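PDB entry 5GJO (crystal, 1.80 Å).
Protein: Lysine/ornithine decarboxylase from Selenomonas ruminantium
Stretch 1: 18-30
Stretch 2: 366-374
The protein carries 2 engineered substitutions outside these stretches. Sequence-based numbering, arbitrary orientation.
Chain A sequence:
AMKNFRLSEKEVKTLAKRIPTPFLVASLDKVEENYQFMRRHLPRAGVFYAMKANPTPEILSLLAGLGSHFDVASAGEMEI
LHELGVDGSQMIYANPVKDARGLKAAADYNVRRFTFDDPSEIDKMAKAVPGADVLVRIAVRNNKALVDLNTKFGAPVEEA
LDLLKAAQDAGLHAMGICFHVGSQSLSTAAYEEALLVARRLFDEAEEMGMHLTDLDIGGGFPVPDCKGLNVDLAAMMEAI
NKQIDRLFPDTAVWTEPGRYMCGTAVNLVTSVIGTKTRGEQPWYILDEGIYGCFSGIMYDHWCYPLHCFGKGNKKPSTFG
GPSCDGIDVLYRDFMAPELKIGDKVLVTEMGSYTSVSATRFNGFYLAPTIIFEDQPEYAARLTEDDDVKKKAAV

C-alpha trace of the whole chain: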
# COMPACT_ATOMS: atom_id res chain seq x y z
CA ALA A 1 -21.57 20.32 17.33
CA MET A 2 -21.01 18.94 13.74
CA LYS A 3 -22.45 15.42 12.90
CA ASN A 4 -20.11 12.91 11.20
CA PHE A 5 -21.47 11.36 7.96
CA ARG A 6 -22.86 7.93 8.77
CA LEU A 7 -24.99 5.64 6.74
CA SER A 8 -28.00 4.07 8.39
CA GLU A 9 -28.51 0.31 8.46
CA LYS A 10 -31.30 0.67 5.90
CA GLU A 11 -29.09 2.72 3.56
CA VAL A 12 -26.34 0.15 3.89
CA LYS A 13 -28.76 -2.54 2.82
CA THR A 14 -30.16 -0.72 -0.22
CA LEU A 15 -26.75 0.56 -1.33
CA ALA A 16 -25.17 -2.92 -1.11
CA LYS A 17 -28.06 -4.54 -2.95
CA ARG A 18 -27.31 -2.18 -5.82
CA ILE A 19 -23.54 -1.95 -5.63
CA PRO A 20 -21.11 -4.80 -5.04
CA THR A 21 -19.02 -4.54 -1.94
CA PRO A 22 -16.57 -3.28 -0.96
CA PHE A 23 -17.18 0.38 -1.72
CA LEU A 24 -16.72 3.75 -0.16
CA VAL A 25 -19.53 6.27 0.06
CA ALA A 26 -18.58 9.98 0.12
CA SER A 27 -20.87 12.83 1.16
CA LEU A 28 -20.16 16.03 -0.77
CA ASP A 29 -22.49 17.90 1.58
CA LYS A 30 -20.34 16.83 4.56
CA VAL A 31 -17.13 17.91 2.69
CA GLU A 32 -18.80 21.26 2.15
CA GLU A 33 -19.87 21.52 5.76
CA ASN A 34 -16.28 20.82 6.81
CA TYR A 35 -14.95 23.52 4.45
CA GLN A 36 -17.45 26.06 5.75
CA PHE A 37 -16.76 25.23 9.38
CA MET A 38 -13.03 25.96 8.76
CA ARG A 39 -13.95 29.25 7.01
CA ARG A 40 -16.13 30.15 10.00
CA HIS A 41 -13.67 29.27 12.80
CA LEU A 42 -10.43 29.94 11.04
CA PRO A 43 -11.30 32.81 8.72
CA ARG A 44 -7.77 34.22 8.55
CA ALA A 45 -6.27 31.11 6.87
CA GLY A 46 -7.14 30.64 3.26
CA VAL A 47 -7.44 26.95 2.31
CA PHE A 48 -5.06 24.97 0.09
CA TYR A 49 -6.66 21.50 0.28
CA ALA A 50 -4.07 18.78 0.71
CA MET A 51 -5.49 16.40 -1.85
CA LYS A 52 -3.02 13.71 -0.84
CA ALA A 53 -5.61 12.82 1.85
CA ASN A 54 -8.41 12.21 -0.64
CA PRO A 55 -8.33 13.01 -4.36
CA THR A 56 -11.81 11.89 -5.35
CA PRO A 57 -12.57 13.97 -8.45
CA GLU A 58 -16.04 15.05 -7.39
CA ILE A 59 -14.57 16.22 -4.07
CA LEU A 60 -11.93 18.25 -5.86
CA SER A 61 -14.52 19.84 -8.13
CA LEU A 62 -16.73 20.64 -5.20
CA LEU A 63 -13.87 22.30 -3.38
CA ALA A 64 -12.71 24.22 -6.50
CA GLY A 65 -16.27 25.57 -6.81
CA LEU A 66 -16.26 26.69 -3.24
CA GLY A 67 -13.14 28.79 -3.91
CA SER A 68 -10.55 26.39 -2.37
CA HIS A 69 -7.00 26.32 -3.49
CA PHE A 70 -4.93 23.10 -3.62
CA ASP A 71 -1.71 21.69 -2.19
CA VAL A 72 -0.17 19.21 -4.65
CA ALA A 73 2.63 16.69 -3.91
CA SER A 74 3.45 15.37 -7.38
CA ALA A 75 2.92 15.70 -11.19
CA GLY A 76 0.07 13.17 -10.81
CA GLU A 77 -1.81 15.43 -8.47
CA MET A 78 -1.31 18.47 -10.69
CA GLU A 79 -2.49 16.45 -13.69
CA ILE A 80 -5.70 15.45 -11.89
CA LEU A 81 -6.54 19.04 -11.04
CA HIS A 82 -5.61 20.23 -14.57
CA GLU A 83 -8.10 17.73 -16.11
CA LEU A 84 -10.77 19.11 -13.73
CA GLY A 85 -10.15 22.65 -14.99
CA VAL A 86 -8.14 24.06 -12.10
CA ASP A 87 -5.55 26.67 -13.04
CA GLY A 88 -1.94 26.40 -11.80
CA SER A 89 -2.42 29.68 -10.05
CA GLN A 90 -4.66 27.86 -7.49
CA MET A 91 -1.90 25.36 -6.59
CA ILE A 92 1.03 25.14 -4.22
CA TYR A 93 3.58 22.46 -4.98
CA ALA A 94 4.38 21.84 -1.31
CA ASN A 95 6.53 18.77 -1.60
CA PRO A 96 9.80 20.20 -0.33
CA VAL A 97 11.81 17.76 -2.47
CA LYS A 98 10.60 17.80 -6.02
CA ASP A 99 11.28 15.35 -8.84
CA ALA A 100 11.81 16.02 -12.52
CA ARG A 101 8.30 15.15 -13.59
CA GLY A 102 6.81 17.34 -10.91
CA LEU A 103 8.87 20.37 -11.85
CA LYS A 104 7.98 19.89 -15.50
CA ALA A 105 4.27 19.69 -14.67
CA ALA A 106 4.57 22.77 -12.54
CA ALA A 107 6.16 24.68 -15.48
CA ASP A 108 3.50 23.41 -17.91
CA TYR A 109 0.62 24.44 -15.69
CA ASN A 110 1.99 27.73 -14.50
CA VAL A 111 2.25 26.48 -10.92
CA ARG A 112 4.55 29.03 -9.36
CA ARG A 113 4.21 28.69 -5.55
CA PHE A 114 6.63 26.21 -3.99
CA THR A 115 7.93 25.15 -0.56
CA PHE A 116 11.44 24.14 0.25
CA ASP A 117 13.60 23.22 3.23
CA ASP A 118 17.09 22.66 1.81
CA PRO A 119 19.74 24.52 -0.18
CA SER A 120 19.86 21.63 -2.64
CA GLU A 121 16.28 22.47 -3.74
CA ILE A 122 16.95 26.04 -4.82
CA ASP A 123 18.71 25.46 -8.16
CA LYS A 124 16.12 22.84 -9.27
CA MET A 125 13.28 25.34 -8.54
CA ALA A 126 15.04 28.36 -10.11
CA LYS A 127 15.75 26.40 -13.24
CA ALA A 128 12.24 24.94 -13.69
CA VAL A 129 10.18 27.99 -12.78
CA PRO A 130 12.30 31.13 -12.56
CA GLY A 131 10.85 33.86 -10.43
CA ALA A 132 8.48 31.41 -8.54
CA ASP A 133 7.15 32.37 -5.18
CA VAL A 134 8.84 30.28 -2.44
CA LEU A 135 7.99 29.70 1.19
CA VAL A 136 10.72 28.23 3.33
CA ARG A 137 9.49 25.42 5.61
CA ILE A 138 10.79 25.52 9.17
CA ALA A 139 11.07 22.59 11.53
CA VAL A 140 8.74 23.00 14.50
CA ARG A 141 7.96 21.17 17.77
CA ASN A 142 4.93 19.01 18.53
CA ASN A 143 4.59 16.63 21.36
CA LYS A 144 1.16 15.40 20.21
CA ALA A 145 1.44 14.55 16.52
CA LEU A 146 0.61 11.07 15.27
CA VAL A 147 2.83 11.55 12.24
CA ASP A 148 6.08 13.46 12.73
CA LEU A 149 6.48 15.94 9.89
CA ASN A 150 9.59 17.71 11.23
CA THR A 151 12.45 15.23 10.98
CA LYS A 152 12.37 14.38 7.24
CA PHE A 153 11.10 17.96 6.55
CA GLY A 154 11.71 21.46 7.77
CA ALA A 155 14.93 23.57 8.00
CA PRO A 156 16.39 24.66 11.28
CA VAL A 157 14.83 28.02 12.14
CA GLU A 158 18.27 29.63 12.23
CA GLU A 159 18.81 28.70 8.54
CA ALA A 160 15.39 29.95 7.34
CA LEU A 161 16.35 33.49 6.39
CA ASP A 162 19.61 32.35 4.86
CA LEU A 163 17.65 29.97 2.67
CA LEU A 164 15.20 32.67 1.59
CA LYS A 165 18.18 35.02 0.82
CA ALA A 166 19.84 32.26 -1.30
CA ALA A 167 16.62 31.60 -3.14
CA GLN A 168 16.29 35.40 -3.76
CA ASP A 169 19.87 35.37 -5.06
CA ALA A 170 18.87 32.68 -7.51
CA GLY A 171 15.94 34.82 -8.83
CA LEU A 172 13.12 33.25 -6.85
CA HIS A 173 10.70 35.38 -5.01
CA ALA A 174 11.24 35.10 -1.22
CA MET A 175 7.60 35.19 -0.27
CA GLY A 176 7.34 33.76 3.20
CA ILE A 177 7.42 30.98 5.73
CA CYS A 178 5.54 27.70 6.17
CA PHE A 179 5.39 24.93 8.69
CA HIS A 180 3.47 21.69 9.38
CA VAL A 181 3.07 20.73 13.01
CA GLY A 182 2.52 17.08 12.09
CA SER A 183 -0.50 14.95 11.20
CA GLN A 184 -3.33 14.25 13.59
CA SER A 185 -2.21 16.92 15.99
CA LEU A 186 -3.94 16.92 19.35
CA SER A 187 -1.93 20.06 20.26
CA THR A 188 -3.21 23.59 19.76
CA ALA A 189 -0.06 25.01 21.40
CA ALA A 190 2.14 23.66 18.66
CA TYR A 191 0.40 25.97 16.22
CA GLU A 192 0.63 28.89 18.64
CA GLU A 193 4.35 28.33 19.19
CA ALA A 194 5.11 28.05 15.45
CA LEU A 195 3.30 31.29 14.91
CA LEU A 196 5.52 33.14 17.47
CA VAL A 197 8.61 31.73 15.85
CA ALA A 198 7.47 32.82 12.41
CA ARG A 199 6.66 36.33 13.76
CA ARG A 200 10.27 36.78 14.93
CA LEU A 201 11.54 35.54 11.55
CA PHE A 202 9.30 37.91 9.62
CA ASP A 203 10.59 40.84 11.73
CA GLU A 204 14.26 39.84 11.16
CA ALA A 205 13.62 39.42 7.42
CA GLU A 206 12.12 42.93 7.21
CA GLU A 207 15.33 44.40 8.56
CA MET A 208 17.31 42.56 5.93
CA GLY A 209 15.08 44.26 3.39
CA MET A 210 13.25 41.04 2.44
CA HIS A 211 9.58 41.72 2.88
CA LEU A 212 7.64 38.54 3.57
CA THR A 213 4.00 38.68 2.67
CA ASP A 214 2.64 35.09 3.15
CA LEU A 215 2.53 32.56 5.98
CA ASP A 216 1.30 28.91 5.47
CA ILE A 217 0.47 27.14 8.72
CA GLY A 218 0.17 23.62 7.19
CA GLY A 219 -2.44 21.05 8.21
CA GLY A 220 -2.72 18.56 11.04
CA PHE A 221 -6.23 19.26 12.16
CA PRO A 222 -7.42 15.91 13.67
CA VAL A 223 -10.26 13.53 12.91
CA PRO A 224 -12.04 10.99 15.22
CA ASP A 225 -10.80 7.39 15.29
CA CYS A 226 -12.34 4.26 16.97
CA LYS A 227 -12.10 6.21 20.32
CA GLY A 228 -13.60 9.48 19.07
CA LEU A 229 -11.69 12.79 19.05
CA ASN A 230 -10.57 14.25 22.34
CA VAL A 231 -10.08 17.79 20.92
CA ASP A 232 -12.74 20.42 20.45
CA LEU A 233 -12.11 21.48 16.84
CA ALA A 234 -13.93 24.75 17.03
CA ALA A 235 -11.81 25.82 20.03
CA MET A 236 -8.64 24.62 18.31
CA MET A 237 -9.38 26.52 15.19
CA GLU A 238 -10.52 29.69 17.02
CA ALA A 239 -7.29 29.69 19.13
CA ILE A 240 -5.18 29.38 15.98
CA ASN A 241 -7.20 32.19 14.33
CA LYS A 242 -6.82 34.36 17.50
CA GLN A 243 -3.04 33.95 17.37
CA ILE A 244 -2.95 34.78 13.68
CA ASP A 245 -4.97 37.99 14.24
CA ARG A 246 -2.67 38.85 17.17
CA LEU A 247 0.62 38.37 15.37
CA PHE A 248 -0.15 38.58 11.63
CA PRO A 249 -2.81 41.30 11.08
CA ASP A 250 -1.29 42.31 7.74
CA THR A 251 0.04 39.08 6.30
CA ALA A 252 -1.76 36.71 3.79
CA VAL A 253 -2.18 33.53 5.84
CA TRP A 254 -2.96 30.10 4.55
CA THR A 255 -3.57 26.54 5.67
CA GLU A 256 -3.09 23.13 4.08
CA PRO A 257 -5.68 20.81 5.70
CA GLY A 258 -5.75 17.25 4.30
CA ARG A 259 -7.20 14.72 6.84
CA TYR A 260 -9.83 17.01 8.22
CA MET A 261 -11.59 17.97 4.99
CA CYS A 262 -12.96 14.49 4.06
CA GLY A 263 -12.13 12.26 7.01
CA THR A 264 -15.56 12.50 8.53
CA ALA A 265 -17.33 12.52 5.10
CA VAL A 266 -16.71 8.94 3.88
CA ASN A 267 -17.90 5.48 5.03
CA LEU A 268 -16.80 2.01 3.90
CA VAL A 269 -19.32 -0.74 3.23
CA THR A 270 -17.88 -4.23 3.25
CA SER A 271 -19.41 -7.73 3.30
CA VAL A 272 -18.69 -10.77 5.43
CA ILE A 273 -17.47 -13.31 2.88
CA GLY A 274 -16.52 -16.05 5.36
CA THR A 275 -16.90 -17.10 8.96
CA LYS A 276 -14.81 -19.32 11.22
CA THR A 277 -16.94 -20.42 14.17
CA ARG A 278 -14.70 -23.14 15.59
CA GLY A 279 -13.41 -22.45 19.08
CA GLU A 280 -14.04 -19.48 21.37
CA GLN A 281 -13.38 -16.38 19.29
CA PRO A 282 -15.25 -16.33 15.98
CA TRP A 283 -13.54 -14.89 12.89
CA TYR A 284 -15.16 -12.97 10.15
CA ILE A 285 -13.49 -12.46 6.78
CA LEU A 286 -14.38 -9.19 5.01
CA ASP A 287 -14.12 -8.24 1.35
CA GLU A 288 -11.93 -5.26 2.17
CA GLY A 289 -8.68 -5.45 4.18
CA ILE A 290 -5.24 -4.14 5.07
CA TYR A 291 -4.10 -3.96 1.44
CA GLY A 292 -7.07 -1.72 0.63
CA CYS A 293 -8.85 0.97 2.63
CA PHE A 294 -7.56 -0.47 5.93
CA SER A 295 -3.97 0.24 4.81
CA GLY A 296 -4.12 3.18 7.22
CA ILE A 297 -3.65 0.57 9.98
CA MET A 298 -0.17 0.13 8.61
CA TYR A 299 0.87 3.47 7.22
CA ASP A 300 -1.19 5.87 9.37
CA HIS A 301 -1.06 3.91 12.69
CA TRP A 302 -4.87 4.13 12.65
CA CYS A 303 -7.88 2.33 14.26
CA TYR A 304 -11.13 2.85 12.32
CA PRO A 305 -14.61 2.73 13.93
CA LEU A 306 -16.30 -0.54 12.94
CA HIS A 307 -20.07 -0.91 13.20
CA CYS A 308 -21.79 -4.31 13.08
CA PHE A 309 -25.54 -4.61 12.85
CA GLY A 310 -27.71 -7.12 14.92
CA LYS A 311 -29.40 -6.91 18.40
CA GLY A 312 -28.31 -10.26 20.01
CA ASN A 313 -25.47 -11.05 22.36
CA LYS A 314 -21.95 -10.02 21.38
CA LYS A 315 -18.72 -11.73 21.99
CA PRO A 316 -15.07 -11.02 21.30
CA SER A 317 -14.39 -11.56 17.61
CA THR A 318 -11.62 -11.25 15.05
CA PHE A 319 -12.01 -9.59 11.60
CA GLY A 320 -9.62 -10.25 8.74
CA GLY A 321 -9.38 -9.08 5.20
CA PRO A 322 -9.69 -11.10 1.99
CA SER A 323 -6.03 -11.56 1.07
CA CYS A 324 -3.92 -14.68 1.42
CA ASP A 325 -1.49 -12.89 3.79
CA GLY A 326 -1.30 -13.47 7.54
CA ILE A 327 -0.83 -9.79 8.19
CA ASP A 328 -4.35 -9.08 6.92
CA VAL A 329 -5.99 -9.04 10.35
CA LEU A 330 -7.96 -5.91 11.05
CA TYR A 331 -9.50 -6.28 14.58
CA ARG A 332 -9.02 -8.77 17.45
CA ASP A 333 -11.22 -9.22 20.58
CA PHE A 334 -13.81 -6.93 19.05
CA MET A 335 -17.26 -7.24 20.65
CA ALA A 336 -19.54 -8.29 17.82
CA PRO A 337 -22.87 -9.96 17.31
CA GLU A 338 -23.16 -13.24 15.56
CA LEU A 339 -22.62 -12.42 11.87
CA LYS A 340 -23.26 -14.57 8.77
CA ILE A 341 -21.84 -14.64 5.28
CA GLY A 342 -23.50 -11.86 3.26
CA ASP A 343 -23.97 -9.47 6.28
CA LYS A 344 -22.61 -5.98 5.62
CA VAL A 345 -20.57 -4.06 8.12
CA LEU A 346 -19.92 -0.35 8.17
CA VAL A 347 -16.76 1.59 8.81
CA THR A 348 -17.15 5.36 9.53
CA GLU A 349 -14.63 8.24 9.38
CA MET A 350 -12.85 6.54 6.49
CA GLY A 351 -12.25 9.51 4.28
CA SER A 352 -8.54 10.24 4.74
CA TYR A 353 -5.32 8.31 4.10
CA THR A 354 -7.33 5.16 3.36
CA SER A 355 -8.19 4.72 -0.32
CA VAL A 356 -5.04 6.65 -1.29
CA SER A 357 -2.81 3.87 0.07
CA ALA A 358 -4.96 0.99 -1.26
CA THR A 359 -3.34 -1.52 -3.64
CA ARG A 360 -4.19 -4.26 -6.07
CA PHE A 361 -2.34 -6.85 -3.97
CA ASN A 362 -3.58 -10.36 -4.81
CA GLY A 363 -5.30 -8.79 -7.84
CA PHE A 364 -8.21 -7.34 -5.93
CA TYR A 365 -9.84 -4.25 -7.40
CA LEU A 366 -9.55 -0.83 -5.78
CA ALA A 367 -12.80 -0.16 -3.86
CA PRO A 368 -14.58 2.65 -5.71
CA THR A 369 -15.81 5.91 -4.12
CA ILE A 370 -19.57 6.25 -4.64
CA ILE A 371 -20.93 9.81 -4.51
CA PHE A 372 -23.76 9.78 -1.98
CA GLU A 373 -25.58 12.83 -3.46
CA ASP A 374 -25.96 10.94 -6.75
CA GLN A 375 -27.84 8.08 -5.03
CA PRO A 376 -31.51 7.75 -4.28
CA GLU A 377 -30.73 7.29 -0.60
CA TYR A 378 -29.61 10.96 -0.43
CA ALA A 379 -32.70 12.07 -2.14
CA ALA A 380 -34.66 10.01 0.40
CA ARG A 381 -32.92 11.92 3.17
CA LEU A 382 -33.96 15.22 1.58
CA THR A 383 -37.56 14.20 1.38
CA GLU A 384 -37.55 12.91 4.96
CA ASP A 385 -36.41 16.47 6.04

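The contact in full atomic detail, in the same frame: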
# COMPACT_ATOMS: atom_id res chain seq x y z
N ARG A 18 -27.64 -2.83 -4.57
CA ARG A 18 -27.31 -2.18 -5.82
C ARG A 18 -25.86 -2.26 -6.29
O ARG A 18 -25.59 -2.43 -7.45
CB ARG A 18 -27.79 -0.75 -5.80
CG ARG A 18 -27.78 -0.08 -7.14
CD ARG A 18 -28.59 1.20 -7.08
NE ARG A 18 -27.97 2.23 -6.27
CZ ARG A 18 -28.40 2.64 -5.08
NH1 ARG A 18 -27.76 3.59 -4.46
NH2 ARG A 18 -29.46 2.10 -4.52
N ILE A 19 -24.95 -2.11 -5.35
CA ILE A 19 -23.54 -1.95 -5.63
C ILE A 19 -22.71 -3.04 -4.96
O ILE A 19 -22.77 -3.17 -3.77
CB ILE A 19 -23.06 -0.58 -5.11
CG1 ILE A 19 -23.90 0.57 -5.65
CG2 ILE A 19 -21.59 -0.36 -5.41
CD1 ILE A 19 -23.74 1.85 -4.88
N PRO A 20 -21.90 -3.77 -5.71
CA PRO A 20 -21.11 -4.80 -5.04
C PRO A 20 -20.06 -4.26 -4.08
O PRO A 20 -19.31 -3.34 -4.40
CB PRO A 20 -20.34 -5.52 -6.18
CG PRO A 20 -20.78 -4.90 -7.44
CD PRO A 20 -21.63 -3.69 -7.18
N THR A 21 -20.00 -4.86 -2.93
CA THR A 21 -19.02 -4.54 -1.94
C THR A 21 -17.65 -5.02 -2.35
O THR A 21 -17.58 -6.04 -3.06
CB THR A 21 -19.38 -5.12 -0.57
OG1 THR A 21 -19.59 -6.53 -0.65
CG2 THR A 21 -20.60 -4.45 -0.03
N PRO A 22 -16.58 -4.44 -1.83
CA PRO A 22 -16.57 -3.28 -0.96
C PRO A 22 -16.69 -1.99 -1.78
O PRO A 22 -16.21 -1.87 -2.96
CB PRO A 22 -15.18 -3.36 -0.34
CG PRO A 22 -14.36 -3.99 -1.44
CD PRO A 22 -15.24 -4.95 -2.08
N PHE A 23 -17.22 -0.96 -1.17
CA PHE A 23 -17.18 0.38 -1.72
C PHE A 23 -17.18 1.41 -0.67
O PHE A 23 -17.73 1.16 0.45
CB PHE A 23 -18.37 0.58 -2.68
CG PHE A 23 -19.73 0.38 -2.06
CD1 PHE A 23 -20.43 1.43 -1.50
CD2 PHE A 23 -20.31 -0.86 -2.08
CE1 PHE A 23 -21.69 1.19 -0.93
CE2 PHE A 23 -21.55 -1.08 -1.53
CZ PHE A 23 -22.20 -0.05 -0.93
N LEU A 24 -16.63 2.57 -1.00
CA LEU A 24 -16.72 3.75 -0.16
C LEU A 24 -17.88 4.60 -0.58
O LEU A 24 -18.21 4.67 -1.77
CB LEU A 24 -15.45 4.58 -0.24
CG LEU A 24 -14.18 3.87 0.28
CD1 LEU A 24 -12.96 4.47 -0.32
CD2 LEU A 24 -14.05 3.94 1.78
N VAL A 25 -18.46 5.32 0.35
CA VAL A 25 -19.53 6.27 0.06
C VAL A 25 -19.13 7.64 0.64
O VAL A 25 -18.85 7.74 1.88
CB VAL A 25 -20.88 5.84 0.67
CG1 VAL A 25 -21.95 6.86 0.40
CG2 VAL A 25 -21.29 4.42 0.24
N ALA A 26 -18.97 8.63 -0.21
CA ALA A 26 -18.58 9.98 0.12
C ALA A 26 -19.72 10.96 0.07
O ALA A 26 -20.44 11.04 -0.98
CB ALA A 26 -17.50 10.47 -0.81
N SER A 27 -19.84 11.78 1.12
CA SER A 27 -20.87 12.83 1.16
C SER A 27 -20.27 14.19 0.83
O SER A 27 -19.46 14.74 1.56
CB SER A 27 -21.57 12.87 2.50
OG SER A 27 -22.31 14.10 2.68
N LEU A 28 -20.63 14.70 -0.34
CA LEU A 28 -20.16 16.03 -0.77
C LEU A 28 -20.68 17.07 0.19
O LEU A 28 -20.00 18.07 0.48
CB LEU A 28 -20.64 16.31 -2.18
CG LEU A 28 -20.01 15.47 -3.26
CD1 LEU A 28 -20.56 15.83 -4.64
CD2 LEU A 28 -18.48 15.41 -3.30
N ASP A 29 -21.93 16.92 0.64
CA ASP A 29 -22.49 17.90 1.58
C ASP A 29 -21.66 17.96 2.87
O ASP A 29 -21.46 19.05 3.43
CB ASP A 29 -23.93 17.65 1.94
CG ASP A 29 -24.93 17.98 0.79
OD1 ASP A 29 -24.50 18.35 -0.33
OD2 ASP A 29 -26.13 17.73 1.07
N LYS A 30 -21.12 16.81 3.31
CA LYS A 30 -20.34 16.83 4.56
C LYS A 30 -18.96 17.45 4.24
O LYS A 30 -18.45 18.21 5.12
CB LYS A 30 -20.10 15.42 5.14
CG LYS A 30 -19.30 15.39 6.45
CD LYS A 30 -19.87 16.19 7.62
CE LYS A 30 -18.87 16.11 8.75
NZ LYS A 30 -19.10 17.17 9.72
N LEU A 366 -9.43 -1.97 -6.72
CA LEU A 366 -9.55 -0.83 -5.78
C LEU A 366 -11.03 -0.61 -5.44
O LEU A 366 -11.90 -0.49 -6.32
CB LEU A 366 -8.95 0.42 -6.33
CG LEU A 366 -7.47 0.31 -6.75
CD1 LEU A 366 -6.99 1.55 -7.45
CD2 LEU A 366 -6.57 0.00 -5.52
N ALA A 367 -11.40 -0.51 -4.19
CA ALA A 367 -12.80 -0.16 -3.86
C ALA A 367 -13.11 1.22 -4.41
O ALA A 367 -12.33 2.15 -4.19
CB ALA A 367 -13.02 -0.17 -2.36
N PRO A 368 -14.26 1.34 -5.13
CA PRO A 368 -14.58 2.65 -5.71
C PRO A 368 -15.21 3.59 -4.68
O PRO A 368 -15.70 3.11 -3.65
CB PRO A 368 -15.64 2.31 -6.77
CG PRO A 368 -16.35 1.10 -6.19
CD PRO A 368 -15.25 0.29 -5.51
N THR A 369 -15.19 4.89 -4.96
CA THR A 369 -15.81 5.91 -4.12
C THR A 369 -17.09 6.32 -4.80
O THR A 369 -17.06 6.90 -5.91
CB THR A 369 -14.87 7.08 -3.88
OG1 THR A 369 -13.76 6.58 -3.13
CG2 THR A 369 -15.52 8.11 -3.05
N ILE A 370 -18.20 5.98 -4.18
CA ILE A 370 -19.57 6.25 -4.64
C ILE A 370 -19.96 7.62 -4.07
O ILE A 370 -19.69 7.91 -2.89
CB ILE A 370 -20.55 5.18 -4.10
CG1 ILE A 370 -20.11 3.76 -4.51
CG2 ILE A 370 -21.99 5.42 -4.50
CD1 ILE A 370 -19.88 3.58 -6.00
N ILE A 371 -20.49 8.49 -4.92
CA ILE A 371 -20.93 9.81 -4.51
C ILE A 371 -22.35 9.71 -3.95
O ILE A 371 -23.29 9.42 -4.68
CB ILE A 371 -20.84 10.88 -5.62
CG1 ILE A 371 -19.44 10.91 -6.24
CG2 ILE A 371 -21.29 12.24 -5.11
CD1 ILE A 371 -18.35 11.12 -5.20
N PHE A 372 -22.50 9.98 -2.68
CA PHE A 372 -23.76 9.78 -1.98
C PHE A 372 -24.90 10.65 -2.56
O PHE A 372 -26.02 10.19 -2.78
CB PHE A 372 -23.63 10.09 -0.49
CG PHE A 372 -24.83 9.73 0.33
CD1 PHE A 372 -25.31 8.46 0.31
CD2 PHE A 372 -25.43 10.63 1.11
CE1 PHE A 372 -26.41 8.08 1.08
CE2 PHE A 372 -26.54 10.27 1.90
CZ PHE A 372 -27.03 9.01 1.87
N GLU A 373 -24.56 11.84 -2.96
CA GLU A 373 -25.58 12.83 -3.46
C GLU A 373 -26.10 12.42 -4.85
O GLU A 373 -27.14 12.98 -5.30
CB GLU A 373 -25.00 14.26 -3.48
CG GLU A 373 -24.84 14.94 -2.17
CD GLU A 373 -23.71 14.42 -1.34
OE1 GLU A 373 -23.72 14.82 -0.17
OE2 GLU A 373 -22.85 13.64 -1.86
N ASP A 374 -25.47 11.46 -5.49
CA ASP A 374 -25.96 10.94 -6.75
C ASP A 374 -26.87 9.71 -6.57
O ASP A 374 -27.27 9.11 -7.53
CB ASP A 374 -24.82 10.62 -7.70
CG ASP A 374 -24.11 11.85 -8.19
OD1 ASP A 374 -24.73 12.91 -8.19
OD2 ASP A 374 -22.94 11.76 -8.57

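The carboxylate of E373 accepts hydrogen bonds from two backbone amides at the start of a helix that belongs to the other stretch, more than 340 residues away in sequence. E373 OE2 accepts from L28 N at 2.9 Å and E373 OE1 from D29 N, also at 2.9 Å. The first turn of a helix leaves its amide hydrogens without backbone acceptors, so a carboxylate, with two oxygens and a negative charge, suits this site. S27, at the N-cap position, contributes from within its own stretch: its OG accepts from K30 N at 3.0 Å. The arrangement has a cost, since D29 OD1 lies 3.6 Å from E373 OE1, two like charges close together; D29 OD2 is hydrogen-bonded elsewhere in the structure.

Leading into this site, strands 23-26 and 369-371 run parallel, their axes 36° apart. L24 pairs with T369, V25 with I370 and A26 with I371. The bonds alternate as parallel pairing requires: L24 N donates to P368 O (2.9 Å), I370 N to L24 O (2.7 Å), A26 N to I370 O (2.9 Å) and F372 N to A26 O (2.9 Å). P368 has no amide hydrogen, but its carbonyl still serves the ladder.

V25 and I370 share one face of the sheet. Beta-branched residues suit extended backbone, and I370 also offers its CG1 to F23 CD1 at 3.8 Å and its CG2 to I19 CD1 at 4.0 Å, making a small apolar cluster. V25 CG1 meets F372 CD1 at 3.7 Å. On the opposite face lie L24, A26, T369 and I371. A26, whose side chain is a single methyl, places CB 3.8 Å from T369 CG2, while L28 CD1 reaches I371 CG2 at 3.7 Å, so the helix start packs against the strand. Before the strands, P22 CG packs against A367 CB at 4.2 Å.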